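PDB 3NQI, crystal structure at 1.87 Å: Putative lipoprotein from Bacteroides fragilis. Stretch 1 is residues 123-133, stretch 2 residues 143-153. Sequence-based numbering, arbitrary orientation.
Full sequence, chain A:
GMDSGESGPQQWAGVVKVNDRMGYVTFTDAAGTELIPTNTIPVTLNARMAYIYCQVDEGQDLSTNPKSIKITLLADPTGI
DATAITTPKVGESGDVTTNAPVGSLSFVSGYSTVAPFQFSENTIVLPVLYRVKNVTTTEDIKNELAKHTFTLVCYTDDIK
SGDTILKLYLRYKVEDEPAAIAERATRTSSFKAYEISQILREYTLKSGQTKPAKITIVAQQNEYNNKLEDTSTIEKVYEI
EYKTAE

Stretch 1 123-133: TIVLPVLYRVK
Stretch 2 (143-153) NELAKHTFTLV

Two strands that exchange no backbone hydrogen bonds can still be fastened together by their side chains, and this putative lipoprotein offers a compact example. Residues 123-132 form one extended strand. The second stretch has Glu-144 and Leu-145 in a helix, then a type I turn from Leu-145 to His-148 (His-148 N to Leu-145 O, 3.2 Å), and continues as a strand from His-148 onward. The two strands run roughly antiparallel, at 151° between their N-to-C directions, and their axes come no closer than 10.4 Å, which leaves room for a layer of side chains. Val-128 lies opposite Phe-150 with CA atoms 8.9 Å apart, while Lys-133 and Glu-144 approach to 7.0 Å between CA atoms.

Alternation in the strands sets the pattern: Ile-124, Leu-126, Val-128 and Tyr-130 direct CB toward the partner, as do His-148, Phe-150 and Leu-152. Phe-150 covers the most surface. Its chi1 of -56° (m) and chi2 of -85° bring the ring against both Val-128 and Tyr-130. Val-128 (chi1 t) lays CG2 over one face, and its closest contact, CG1 to Phe-150 CE1, is 3.6 Å. The edge of the same ring meets the face of Tyr-130, with CZ 3.9 Å from Tyr-130 CD2, centroids 5.0 Å apart and planes at 71°.

Tyr-130, with chi1 at 65° (p) and chi2 at -76°, carries the packing on to the turn. Its ring meets that of His-148 obliquely, planes at 55° and centroids 5.2 Å apart; Tyr-130 CE2 sits over one imidazole face, 3.8 Å from His-148 CG. The phenol oxygen, OH, lies 3.6 Å from Leu-145 CD2 and reaches the backbone through a water 2.8 Å from it; that water donates to Leu-145 O, also at 2.8 Å.

At the other end of the strand pair, Leu-152 (m, t) packs against two partners: its CD1 is 4.0 Å from Ile-124 CD1, and its CD2 is 3.9 Å from Leu-126 CD2, with CD1 also within 4.3 Å of Leu-126 CD1.

The polar clasp belongs to Glu-144, with chi angles of 171° (t), 51° (p) and 18°. Its OE2 accepts a hydrogen bond from Lys-133 N at 3.0 Å and another from His-148 NE2 at 2.9 Å, both nearly linear at 176°. One carboxylate oxygen thus ties the residue just past the end of the first strand to the helix while steadying the imidazole (chi1 -60°, m; chi2 -96°), whose NE2 also packs 3.6 Å from Val-132 CG1.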

# COMPACT_ATOMS: atom_id res chain seq x y z
N THR A 123 -5.11 0.38 9.20
CA THR A 123 -4.49 0.52 7.89
C THR A 123 -2.97 0.54 7.94
O THR A 123 -2.37 1.29 8.70
CB THR A 123 -4.95 1.82 7.13
OG1 THR A 123 -6.37 1.84 7.06
CG2 THR A 123 -4.35 1.90 5.66
N ILE A 124 -2.36 -0.25 7.07
CA ILE A 124 -0.93 -0.14 6.89
C ILE A 124 -0.63 0.17 5.40
O ILE A 124 -1.47 -0.04 4.53
CB ILE A 124 -0.17 -1.39 7.34
CG1 ILE A 124 -0.65 -2.59 6.54
CG2 ILE A 124 -0.31 -1.62 8.91
CD1 ILE A 124 0.22 -3.88 6.73
N VAL A 125 0.58 0.72 5.19
CA VAL A 125 0.98 1.22 3.90
C VAL A 125 2.31 0.63 3.45
O VAL A 125 3.27 0.64 4.21
CB VAL A 125 1.02 2.74 3.85
CG1 VAL A 125 1.42 3.22 2.39
CG2 VAL A 125 -0.38 3.30 4.21
N LEU A 126 2.32 0.09 2.22
CA LEU A 126 3.57 -0.37 1.58
C LEU A 126 4.05 0.61 0.52
O LEU A 126 3.37 0.87 -0.43
CB LEU A 126 3.40 -1.77 0.98
CG LEU A 126 3.47 -3.00 1.89
CD1 LEU A 126 2.69 -2.86 3.10
CD2 LEU A 126 3.07 -4.29 1.00
N PRO A 127 5.27 1.20 0.70
CA PRO A 127 5.89 1.84 -0.47
C PRO A 127 6.42 0.77 -1.40
O PRO A 127 7.13 -0.11 -0.91
CB PRO A 127 7.04 2.63 0.14
CG PRO A 127 7.00 2.37 1.60
CD PRO A 127 6.20 1.16 1.84
N VAL A 128 6.00 0.70 -2.68
CA VAL A 128 6.54 -0.27 -3.57
C VAL A 128 7.43 0.40 -4.67
O VAL A 128 7.02 1.37 -5.30
CB VAL A 128 5.44 -1.18 -4.22
CG1 VAL A 128 6.14 -2.36 -4.84
CG2 VAL A 128 4.47 -1.64 -3.16
N LEU A 129 8.67 -0.08 -4.80
CA LEU A 129 9.60 0.27 -5.92
C LEU A 129 9.62 -0.97 -6.85
O LEU A 129 9.96 -2.09 -6.44
CB LEU A 129 10.98 0.67 -5.41
CG LEU A 129 11.98 1.50 -6.24
CD1 LEU A 129 11.42 2.84 -6.65
CD2 LEU A 129 13.25 1.70 -5.42
N TYR A 130 9.17 -0.77 -8.08
CA TYR A 130 9.00 -1.88 -8.99
C TYR A 130 9.25 -1.50 -10.46
O TYR A 130 9.51 -0.36 -10.78
CB TYR A 130 7.65 -2.48 -8.76
CG TYR A 130 6.44 -1.64 -9.06
CD1 TYR A 130 6.03 -0.63 -8.21
CD2 TYR A 130 5.66 -1.87 -10.19
CE1 TYR A 130 4.91 0.20 -8.51
CE2 TYR A 130 4.53 -1.09 -10.48
CZ TYR A 130 4.15 -0.07 -9.63
OH TYR A 130 3.06 0.68 -9.91
N ARG A 131 9.18 -2.48 -11.35
CA ARG A 131 9.55 -2.26 -12.75
C ARG A 131 8.35 -2.40 -13.65
O ARG A 131 7.63 -3.38 -13.56
CB ARG A 131 10.61 -3.29 -13.17
CG ARG A 131 12.01 -3.04 -12.58
CD ARG A 131 12.93 -4.27 -12.67
NE ARG A 131 12.57 -5.15 -11.58
CZ ARG A 131 13.29 -5.36 -10.48
NH1 ARG A 131 14.50 -4.82 -10.33
NH2 ARG A 131 12.76 -6.14 -9.54
N VAL A 132 8.13 -1.41 -14.52
CA VAL A 132 7.06 -1.46 -15.50
C VAL A 132 7.58 -1.48 -16.95
O VAL A 132 8.77 -1.24 -17.24
CB VAL A 132 6.06 -0.30 -15.27
CG1 VAL A 132 5.42 -0.43 -13.83
CG2 VAL A 132 6.70 1.07 -15.45
N LYS A 133 6.66 -1.75 -17.88
CA LYS A 133 6.97 -1.68 -19.30
C LYS A 133 7.10 -0.21 -19.69
O LYS A 133 6.39 0.63 -19.18
CB LYS A 133 5.85 -2.32 -20.09
CG LYS A 133 6.03 -2.33 -21.60
CD LYS A 133 4.87 -3.10 -22.26
CE LYS A 133 5.04 -3.20 -23.76
NZ LYS A 133 3.88 -3.90 -24.33
N ASN A 143 -3.07 1.68 -18.46
CA ASN A 143 -3.32 0.23 -18.70
C ASN A 143 -2.19 -0.69 -18.11
O ASN A 143 -2.50 -1.81 -17.61
CB ASN A 143 -3.53 -0.04 -20.17
CG ASN A 143 -3.85 -1.48 -20.46
OD1 ASN A 143 -4.87 -2.02 -20.03
ND2 ASN A 143 -2.95 -2.14 -21.16
N GLU A 144 -0.95 -0.22 -18.23
CA GLU A 144 0.23 -0.91 -17.76
C GLU A 144 0.18 -0.97 -16.24
O GLU A 144 0.39 -2.03 -15.66
CB GLU A 144 1.52 -0.20 -18.19
CG GLU A 144 2.83 -0.68 -17.60
CD GLU A 144 3.11 -2.18 -17.67
OE1 GLU A 144 2.49 -2.92 -18.46
OE2 GLU A 144 3.97 -2.65 -16.94
N LEU A 145 -0.07 0.17 -15.61
CA LEU A 145 -0.15 0.23 -14.14
C LEU A 145 -1.20 -0.72 -13.57
O LEU A 145 -0.95 -1.37 -12.52
CB LEU A 145 -0.33 1.67 -13.66
CG LEU A 145 0.86 2.66 -13.83
CD1 LEU A 145 0.43 4.08 -13.47
CD2 LEU A 145 2.12 2.25 -13.04
N ALA A 146 -2.33 -0.87 -14.26
CA ALA A 146 -3.41 -1.78 -13.87
C ALA A 146 -3.03 -3.26 -13.91
O ALA A 146 -3.75 -4.07 -13.37
CB ALA A 146 -4.63 -1.59 -14.76
N LYS A 147 -1.98 -3.62 -14.63
CA LYS A 147 -1.52 -5.00 -14.65
C LYS A 147 -0.85 -5.48 -13.34
O LYS A 147 -0.62 -6.66 -13.18
CB LYS A 147 -0.52 -5.20 -15.78
CG LYS A 147 -1.15 -5.16 -17.17
CD LYS A 147 -0.12 -5.46 -18.28
CE LYS A 147 -0.80 -5.64 -19.65
NZ LYS A 147 -1.49 -6.98 -19.91
N HIS A 148 -0.42 -4.55 -12.49
CA HIS A 148 0.33 -4.90 -11.31
C HIS A 148 -0.56 -4.92 -10.10
O HIS A 148 -1.11 -3.88 -9.73
CB HIS A 148 1.41 -3.83 -11.10
CG HIS A 148 2.38 -3.73 -12.24
ND1 HIS A 148 3.59 -4.39 -12.26
CD2 HIS A 148 2.27 -3.11 -13.44
CE1 HIS A 148 4.20 -4.16 -13.41
NE2 HIS A 148 3.41 -3.41 -14.16
N THR A 149 -0.64 -6.05 -9.44
CA THR A 149 -1.44 -6.17 -8.22
C THR A 149 -0.58 -6.67 -7.10
O THR A 149 0.21 -7.63 -7.27
CB THR A 149 -2.69 -7.07 -8.40
OG1 THR A 149 -2.29 -8.35 -8.77
CG2 THR A 149 -3.69 -6.50 -9.46
N PHE A 150 -0.68 -5.97 -5.97
CA PHE A 150 0.10 -6.22 -4.78
C PHE A 150 -0.89 -6.61 -3.69
O PHE A 150 -1.57 -5.73 -3.09
CB PHE A 150 0.88 -4.95 -4.37
CG PHE A 150 1.76 -4.42 -5.45
CD1 PHE A 150 3.04 -4.95 -5.60
CD2 PHE A 150 1.28 -3.47 -6.36
CE1 PHE A 150 3.86 -4.48 -6.62
CE2 PHE A 150 2.10 -2.96 -7.36
CZ PHE A 150 3.40 -3.46 -7.49
N THR A 151 -1.00 -7.91 -3.45
CA THR A 151 -1.96 -8.43 -2.49
C THR A 151 -1.27 -8.92 -1.24
O THR A 151 -0.30 -9.73 -1.34
CB THR A 151 -2.70 -9.60 -3.11
OG1 THR A 151 -3.37 -9.13 -4.26
CG2 THR A 151 -3.75 -10.24 -2.15
N LEU A 152 -1.72 -8.46 -0.07
CA LEU A 152 -1.20 -9.02 1.21
C LEU A 152 -2.04 -10.20 1.63
O LEU A 152 -3.29 -10.09 1.71
CB LEU A 152 -1.15 -8.01 2.33
CG LEU A 152 -0.07 -6.98 2.23
CD1 LEU A 152 -0.27 -6.02 3.43
CD2 LEU A 152 1.38 -7.65 2.20
N VAL A 153 -1.37 -11.31 1.93
CA VAL A 153 -2.06 -12.54 2.32
C VAL A 153 -1.62 -12.97 3.73
O VAL A 153 -0.42 -13.07 4.04
CB VAL A 153 -1.86 -13.68 1.27
CG1 VAL A 153 -2.76 -14.96 1.57
CG2 VAL A 153 -2.12 -13.15 -0.19
O HOH W 1 0.50 -0.32 -10.35